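Local coordinates for protein glycosyl hydrolase, family 8 (PDB 3REN) that acts as an alpha-amylase, a glycosyl hydrolase with an (alpha/alpha)6-barrel fold, and so probably cleaves alpha-linked glucans, at residues E23-D28 with V320-F325; I41-I46 with V333-N338; E154-Y159 with E190-K195. All blocks are in the same frame, centred on the assembly; numbering follows the deposited sequence.

Contact 1. Residues E23-D28 with V320-F325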
# COMPACT_ATOMS: atom_id res chain seq x y z
N GLU A 23 6.04 17.33 0.36
CA GLU A 23 6.35 16.28 1.31
C GLU A 23 6.30 16.80 2.76
O GLU A 23 5.69 16.16 3.65
CB GLU A 23 7.72 15.69 1.03
CG GLU A 23 8.06 14.46 1.92
CD GLU A 23 9.47 13.90 1.69
OE1 GLU A 23 10.13 14.27 0.69
OE2 GLU A 23 9.93 13.09 2.54
N LYS A 24 6.98 17.93 3.00
CA LYS A 24 6.99 18.52 4.35
C LYS A 24 5.59 18.83 4.86
O LYS A 24 5.25 18.53 6.01
CB LYS A 24 7.84 19.80 4.44
CG LYS A 24 7.83 20.43 5.86
CD LYS A 24 9.07 21.26 6.12
CE LYS A 24 8.88 22.33 7.21
NZ LYS A 24 7.71 22.26 8.11
N MSE A 25 4.80 19.47 4.01
CA MSE A 25 3.44 19.88 4.38
C MSE A 25 2.63 18.64 4.74
O MSE A 25 1.85 18.65 5.72
CB MSE A 25 2.77 20.53 3.16
CG MSE A 25 3.25 21.94 2.79
SE MSE A 25 2.50 22.47 0.98
CE MSE A 25 0.61 22.21 1.33
N LEU A 26 2.78 17.60 3.91
CA LEU A 26 2.00 16.40 4.08
C LEU A 26 2.46 15.61 5.35
O LEU A 26 1.64 15.14 6.15
CB LEU A 26 2.01 15.56 2.81
CG LEU A 26 1.30 14.19 2.89
CD1 LEU A 26 -0.19 14.28 3.36
CD2 LEU A 26 1.38 13.56 1.53
N PHE A 27 3.76 15.48 5.53
CA PHE A 27 4.27 14.84 6.76
C PHE A 27 3.81 15.61 8.01
O PHE A 27 3.37 15.00 9.01
CB PHE A 27 5.81 14.76 6.76
CG PHE A 27 6.35 14.08 7.98
CD1 PHE A 27 6.46 12.68 8.01
CD2 PHE A 27 6.69 14.81 9.11
CE1 PHE A 27 6.92 12.03 9.15
CE2 PHE A 27 7.14 14.17 10.26
CZ PHE A 27 7.27 12.76 10.27
N ASP A 28 3.88 16.94 7.93
CA ASP A 28 3.41 17.80 9.05
C ASP A 28 1.94 17.56 9.36
O ASP A 28 1.54 17.53 10.52
CB ASP A 28 3.59 19.30 8.76
CG ASP A 28 5.07 19.79 8.92
OD1 ASP A 28 5.96 19.02 9.37
OD2 ASP A 28 5.32 20.96 8.52
N VAL A 320 -7.73 23.44 8.76
CA VAL A 320 -7.11 22.44 9.64
C VAL A 320 -6.51 21.29 8.83
O VAL A 320 -5.64 20.57 9.33
CB VAL A 320 -8.08 21.91 10.71
CG1 VAL A 320 -8.62 23.07 11.58
CG2 VAL A 320 -9.19 21.10 10.08
N LEU A 321 -6.93 21.16 7.56
CA LEU A 321 -6.43 20.07 6.71
C LEU A 321 -5.29 20.47 5.83
O LEU A 321 -4.87 19.69 4.98
CB LEU A 321 -7.54 19.43 5.85
CG LEU A 321 -8.81 18.96 6.52
CD1 LEU A 321 -9.78 18.37 5.48
CD2 LEU A 321 -8.48 17.97 7.67
N TYR A 322 -4.80 21.69 6.01
CA TYR A 322 -3.65 22.17 5.24
C TYR A 322 -2.56 21.09 5.18
O TYR A 322 -2.08 20.59 6.21
CB TYR A 322 -3.08 23.44 5.86
CG TYR A 322 -1.84 23.91 5.19
CD1 TYR A 322 -1.89 24.48 3.91
CD2 TYR A 322 -0.59 23.78 5.81
CE1 TYR A 322 -0.75 24.91 3.26
CE2 TYR A 322 0.58 24.21 5.15
CZ TYR A 322 0.48 24.78 3.88
OH TYR A 322 1.61 25.21 3.21
N GLY A 323 -2.16 20.76 3.97
CA GLY A 323 -1.07 19.84 3.74
C GLY A 323 -1.59 18.45 3.41
O GLY A 323 -0.87 17.65 2.82
N GLY A 324 -2.83 18.17 3.80
CA GLY A 324 -3.42 16.85 3.61
C GLY A 324 -4.33 16.64 2.40
O GLY A 324 -4.52 17.54 1.59
N PHE A 325 -4.88 15.43 2.31
CA PHE A 325 -5.87 15.08 1.30
C PHE A 325 -7.18 14.68 1.99
O PHE A 325 -7.18 13.85 2.92
CB PHE A 325 -5.39 13.92 0.44
CG PHE A 325 -4.21 14.25 -0.42
CD1 PHE A 325 -2.92 14.26 0.12
CD2 PHE A 325 -4.37 14.55 -1.76
CE1 PHE A 325 -1.82 14.58 -0.68
CE2 PHE A 325 -3.27 14.86 -2.56
CZ PHE A 325 -2.00 14.89 -2.01
O HOH W 1 0.88 20.67 7.15
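Met25, a selenomethionine, meets the ring of Tyr322. Its CE methyl lies 3.6 Å from Tyr322 CE1 and as close to CZ. The selenium sits 5.1 Å from the ring centroid, 47° off the ring normal. This is an oblique Met-aromatic contact, and the two side chains cross at about a right angle. With CG of Met25 anti to the carbonyl carbon (chi1 -74°) and a bend at chi3, the methyl ends beside the ring.

Beside this pair the backbone at Gly323 lies against Leu26. Leu26 CA makes a bent CA-H...O contact of 3.4 Å with Gly323 O. Leu26 CD1 is 3.5 Å from Gly323 O. Leu26 CD2 lies 4.0 Å from Phe325 CE1, at the edge of the ring.

The loop contains a type II beta turn from Leu321 to Gly324, closed by the bond from Gly324 N to Leu321 O. Gly323 fills the third position with phi 100°, as is usual in this turn. Gly323 CA lies 3.7 Å from Met25 O, so the backbones come close here. The turn belongs to the connection between helices 299-312 and 335-346. It packs on helix 21-33, the first helix of the chain, in a protein with the (alpha/alpha)6-barrel fold.

A water joins the two backbones. It donates to Met25 O at 2.7 Å and to Tyr322 O at 3.1 Å. Further out, Gln313 NE2 bonds to Gly323 O, and the backbone of Ile314 is paired with Gly323 and Gly324. Helix 335-346 covers the apolar end, where Ala341 touches both Leu26 and Phe325.

Contact 2. Residues I41-I46 with V333-N338; sequences IYTNYI and VYSFDN
Asn44 and Val333 meet through a straight hydrogen bond. Asn44 ND2 donates to Val333 O at 2.9 Å, with 171° at the hydrogen. The acceptor lies in the amide plane of Asn44. CG of Asn44 is anti to its carbonyl carbon (chi1 -54°), which brings the amide alongside the Tyr334 ring. ND2 stands 3.3 Å above one face of that ring, offset toward its rim. Amide and ring planes are 86° apart.

The tight side is the backbone around Ser335. Ser335 N donates to Thr43 O at 2.8 Å. CB of Ser335 presses to 3.1 Å from Tyr42 O, a buried carbonyl with no polar partner in the model. A water lies 2.6 Å from Ser335 OG and accepts from Phe336 N. Nearby, Tyr45 CB packs on Val333 CB at 3.6 Å.

The looser side holds the exposed Tyr334 and a second water, which accepts from Ile46 N and, weakly, from Val333 N.

Tyr334 is the N-cap residue of helix 335-346, the last helix of the chain. The first amides of a helix lack partners within it. Here the loop and one ordered water together satisfy those of Ser335 and Phe336.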
# COMPACT_ATOMS: atom_id res chain seq x y z
N ILE A 41 -0.78 6.28 13.96
CA ILE A 41 -1.47 7.09 12.95
C ILE A 41 -2.96 6.72 12.90
O ILE A 41 -3.32 5.57 12.66
CB ILE A 41 -0.83 6.90 11.58
CG1 ILE A 41 0.66 7.22 11.70
CG2 ILE A 41 -1.59 7.68 10.50
CD1 ILE A 41 1.50 6.69 10.58
N TYR A 42 -3.83 7.70 13.08
CA TYR A 42 -5.26 7.50 13.06
C TYR A 42 -5.68 7.13 11.64
O TYR A 42 -5.08 7.62 10.69
CB TYR A 42 -5.96 8.83 13.37
CG TYR A 42 -5.80 9.40 14.75
CD1 TYR A 42 -5.54 8.57 15.85
CD2 TYR A 42 -5.96 10.77 14.97
CE1 TYR A 42 -5.41 9.12 17.16
CE2 TYR A 42 -5.86 11.33 16.26
CZ TYR A 42 -5.58 10.49 17.34
OH TYR A 42 -5.50 11.02 18.58
N THR A 43 -6.71 6.33 11.53
CA THR A 43 -7.32 5.94 10.25
C THR A 43 -8.05 7.10 9.56
O THR A 43 -7.96 7.25 8.34
CB THR A 43 -8.27 4.76 10.48
OG1 THR A 43 -7.52 3.73 11.13
CG2 THR A 43 -8.87 4.27 9.15
N ASN A 44 -8.77 7.90 10.34
CA ASN A 44 -9.44 9.11 9.87
C ASN A 44 -9.12 10.32 10.75
O ASN A 44 -8.68 10.16 11.95
CB ASN A 44 -10.96 8.89 9.87
CG ASN A 44 -11.38 7.68 9.08
OD1 ASN A 44 -11.87 6.74 9.65
ND2 ASN A 44 -11.15 7.69 7.78
N TYR A 45 -9.38 11.53 10.22
CA TYR A 45 -9.08 12.76 10.95
C TYR A 45 -10.02 12.90 12.16
O TYR A 45 -9.62 13.40 13.22
CB TYR A 45 -9.16 13.98 10.01
CG TYR A 45 -8.97 15.30 10.68
CD1 TYR A 45 -7.74 15.67 11.21
CD2 TYR A 45 -10.03 16.16 10.83
CE1 TYR A 45 -7.56 16.89 11.87
CE2 TYR A 45 -9.86 17.40 11.48
CZ TYR A 45 -8.63 17.75 11.98
OH TYR A 45 -8.46 18.97 12.63
N ILE A 46 -11.26 12.43 11.98
CA ILE A 46 -12.31 12.54 12.98
C ILE A 46 -12.68 11.13 13.41
O ILE A 46 -12.79 10.24 12.57
CB ILE A 46 -13.52 13.31 12.35
CG1 ILE A 46 -13.09 14.74 11.99
CG2 ILE A 46 -14.75 13.28 13.22
CD1 ILE A 46 -12.91 15.71 13.23
N VAL A 333 -11.25 12.40 6.00
CA VAL A 333 -9.84 12.19 5.63
C VAL A 333 -9.56 10.70 5.82
O VAL A 333 -10.02 10.13 6.80
CB VAL A 333 -8.88 13.02 6.54
CG1 VAL A 333 -7.40 12.62 6.33
CG2 VAL A 333 -9.02 14.53 6.29
N TYR A 334 -8.83 10.08 4.89
CA TYR A 334 -8.38 8.70 5.01
C TYR A 334 -6.86 8.63 5.08
O TYR A 334 -6.19 9.07 4.15
CB TYR A 334 -8.92 7.82 3.84
CG TYR A 334 -10.37 7.49 4.09
CD1 TYR A 334 -11.38 8.40 3.80
CD2 TYR A 334 -10.71 6.29 4.74
CE1 TYR A 334 -12.72 8.11 4.11
CE2 TYR A 334 -12.04 5.99 5.05
CZ TYR A 334 -13.04 6.90 4.73
OH TYR A 334 -14.35 6.59 5.04
N SER A 335 -6.34 8.04 6.15
CA SER A 335 -4.90 7.93 6.34
C SER A 335 -4.28 7.25 5.13
O SER A 335 -3.21 7.62 4.66
CB SER A 335 -4.58 7.14 7.63
OG SER A 335 -5.14 5.82 7.56
N PHE A 336 -4.96 6.23 4.63
CA PHE A 336 -4.39 5.47 3.52
C PHE A 336 -3.99 6.33 2.29
O PHE A 336 -2.90 6.16 1.72
CB PHE A 336 -5.34 4.34 3.12
CG PHE A 336 -4.80 3.44 2.04
CD1 PHE A 336 -3.75 2.57 2.30
CD2 PHE A 336 -5.40 3.44 0.77
CE1 PHE A 336 -3.27 1.70 1.30
CE2 PHE A 336 -4.93 2.60 -0.24
CZ PHE A 336 -3.87 1.73 0.00
N ASP A 337 -4.86 7.27 1.90
CA ASP A 337 -4.54 8.15 0.78
C ASP A 337 -3.42 9.10 1.08
O ASP A 337 -2.58 9.35 0.22
CB ASP A 337 -5.76 8.92 0.31
CG ASP A 337 -6.75 8.03 -0.43
OD1 ASP A 337 -6.30 7.09 -1.12
OD2 ASP A 337 -7.95 8.26 -0.28
N ASN A 338 -3.40 9.62 2.30
CA ASN A 338 -2.36 10.52 2.75
C ASN A 338 -0.98 9.87 2.83
O ASN A 338 0.02 10.46 2.38
CB ASN A 338 -2.76 11.19 4.07
CG ASN A 338 -3.85 12.23 3.87
OD1 ASN A 338 -3.54 13.39 3.66
ND2 ASN A 338 -5.13 11.80 3.87
O HOH W 2 -7.09 5.01 6.05
O HOH W 3 -12.08 12.32 9.03

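Contact 3. Residues E154-Y159 with E190-K195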
# COMPACT_ATOMS: atom_id res chain seq x y z
N GLU A 154 1.31 -23.56 -1.36
CA GLU A 154 2.12 -22.42 -1.76
C GLU A 154 1.38 -21.11 -2.05
O GLU A 154 1.99 -20.18 -2.54
CB GLU A 154 3.04 -22.82 -2.92
CG GLU A 154 4.13 -23.78 -2.49
CD GLU A 154 4.90 -24.35 -3.66
OE1 GLU A 154 6.15 -24.30 -3.64
OE2 GLU A 154 4.23 -24.83 -4.61
N THR A 155 0.08 -21.06 -1.75
CA THR A 155 -0.72 -19.83 -1.88
C THR A 155 -0.99 -19.23 -0.47
O THR A 155 -1.43 -19.94 0.42
CB THR A 155 -2.11 -20.14 -2.50
OG1 THR A 155 -1.93 -20.69 -3.80
CG2 THR A 155 -3.01 -18.89 -2.61
N LEU A 156 -0.72 -17.94 -0.30
CA LEU A 156 -1.11 -17.19 0.90
C LEU A 156 -2.54 -16.65 0.76
O LEU A 156 -2.87 -15.93 -0.20
CB LEU A 156 -0.14 -16.02 1.17
CG LEU A 156 1.36 -16.28 1.32
CD1 LEU A 156 2.09 -15.03 1.85
CD2 LEU A 156 1.53 -17.44 2.30
N VAL A 157 -3.38 -16.98 1.73
CA VAL A 157 -4.73 -16.42 1.75
C VAL A 157 -4.73 -15.11 2.50
O VAL A 157 -3.80 -14.85 3.31
CB VAL A 157 -5.75 -17.44 2.35
CG1 VAL A 157 -5.66 -18.77 1.57
CG2 VAL A 157 -5.48 -17.66 3.82
N ASP A 158 -5.77 -14.31 2.25
CA ASP A 158 -5.84 -12.94 2.71
C ASP A 158 -5.99 -12.82 4.19
O ASP A 158 -5.39 -11.93 4.79
CB ASP A 158 -7.05 -12.20 2.12
CG ASP A 158 -6.94 -11.94 0.62
OD1 ASP A 158 -5.85 -12.10 0.00
OD2 ASP A 158 -7.99 -11.56 0.05
N TYR A 159 -6.89 -13.63 4.77
CA TYR A 159 -7.47 -13.32 6.09
C TYR A 159 -7.08 -14.42 7.07
O TYR A 159 -7.07 -15.59 6.71
CB TYR A 159 -9.02 -13.17 5.99
CG TYR A 159 -9.70 -13.05 7.35
CD1 TYR A 159 -9.95 -11.81 7.94
CD2 TYR A 159 -10.02 -14.19 8.08
CE1 TYR A 159 -10.55 -11.73 9.19
CE2 TYR A 159 -10.58 -14.12 9.31
CZ TYR A 159 -10.85 -12.91 9.86
OH TYR A 159 -11.41 -12.95 11.12
N GLU A 190 10.96 -19.41 -2.29
CA GLU A 190 11.00 -19.48 -3.77
C GLU A 190 9.75 -20.09 -4.35
O GLU A 190 9.21 -19.60 -5.36
CB GLU A 190 12.21 -20.28 -4.27
CG GLU A 190 13.53 -19.56 -3.98
CD GLU A 190 14.76 -20.32 -4.48
OE1 GLU A 190 14.63 -21.48 -4.98
OE2 GLU A 190 15.86 -19.72 -4.36
N GLY A 191 9.29 -21.17 -3.71
CA GLY A 191 8.05 -21.81 -4.11
C GLY A 191 6.86 -20.87 -3.94
O GLY A 191 5.94 -20.88 -4.77
N ILE A 192 6.87 -20.09 -2.87
CA ILE A 192 5.77 -19.14 -2.63
C ILE A 192 5.78 -18.05 -3.69
O ILE A 192 4.73 -17.73 -4.25
CB ILE A 192 5.83 -18.48 -1.21
CG1 ILE A 192 5.83 -19.54 -0.10
CG2 ILE A 192 4.66 -17.58 -1.01
CD1 ILE A 192 4.48 -20.17 0.12
N TYR A 193 6.98 -17.47 -3.94
CA TYR A 193 7.17 -16.50 -5.02
C TYR A 193 6.69 -17.02 -6.37
O TYR A 193 5.98 -16.30 -7.09
CB TYR A 193 8.65 -16.05 -5.15
CG TYR A 193 8.86 -14.98 -6.22
CD1 TYR A 193 8.94 -15.30 -7.58
CD2 TYR A 193 8.98 -13.63 -5.86
CE1 TYR A 193 9.13 -14.33 -8.53
CE2 TYR A 193 9.17 -12.65 -6.81
CZ TYR A 193 9.25 -13.01 -8.13
OH TYR A 193 9.46 -12.03 -9.07
N GLU A 194 7.08 -18.25 -6.71
CA GLU A 194 6.71 -18.88 -8.00
C GLU A 194 5.19 -19.08 -8.14
O GLU A 194 4.62 -18.79 -9.20
CB GLU A 194 7.43 -20.22 -8.24
CG GLU A 194 8.96 -20.16 -8.32
CD GLU A 194 9.50 -19.41 -9.56
OE1 GLU A 194 9.06 -19.69 -10.70
OE2 GLU A 194 10.41 -18.54 -9.39
N LYS A 195 4.55 -19.56 -7.08
CA LYS A 195 3.09 -19.71 -7.10
C LYS A 195 2.35 -18.37 -7.20
O LYS A 195 1.45 -18.20 -8.04
CB LYS A 195 2.59 -20.55 -5.93
CG LYS A 195 1.05 -20.69 -5.83
CD LYS A 195 0.44 -21.48 -7.02
CE LYS A 195 -1.03 -21.81 -6.77
NZ LYS A 195 -1.76 -22.22 -8.01
O HOH W 4 5.38 -22.87 -6.44
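This is a strand-to-helix packing contact, formed by side chains, backbone atoms and a bridging water. The start of strand 155-160, with Glu154 just before it, rests on helix 188-201. Glu154 lies over the helix at Gly191, and its OE1 comes 3.2 Å from Gly191 CA. The absence of a side chain at Gly191 makes room for the carboxylate. The chain of Glu154 is extended beyond CG, with chi2 170°, and this lets the carboxylate reach Gly191. A water donates to Gly191 O at 2.7 Å and, weakly, to Glu154 OE2.

Behind the carboxylate, carbon atoms of Ile192 and Lys195 lie against Glu154 O and Thr155 OG1. Glu154 CB lies 3.8 Å from Lys195 CB. The backbone oxygen Glu154 O has Ile192 CD1 at 3.6 Å and Lys195 CG at 3.5 Å. Lys195 bends at chi2 (66°). Its methylene chain crosses Thr155, with Lys195 CE 3.3 Å from Thr155 OG1. The ammonium group goes on to Gln221 OE1, its hydrogen-bond partner outside the two segments. Deeper in, Leu156 CG meets Ile192 CG2 at 4.2 Å.

Strand 155-160 is the middle strand of a small antiparallel sheet, between strands 111-112 and 151-152. Leu156 also touches Met179 of helix 176-185 and Leu117 of helix 113-130, so Leu156 meets side chains of three helices.

How the contacts relate
From the N terminus, helix 21-33 is the first element involved. Contact 1 ties it to the turn at 320-325 and closes a loop of 291 residues. The loop 41-46 follows; contact 2 ties it to the start of helix 335-346 and closes a loop of 286 residues. Contacts 1 and 2 cross, because their segments alternate along the chain. They also touch: Asn338 OD1 probably accepts a hydrogen bond from Phe325 N. Together they join the N-terminal and C-terminal regions. Contact 3 closes a shorter loop of 30 residues, tying strand 155-160 to helix 188-201. It is nested inside both larger loops, on the opposite side of the chain's centre, about 37 Å from contact 1 between centres.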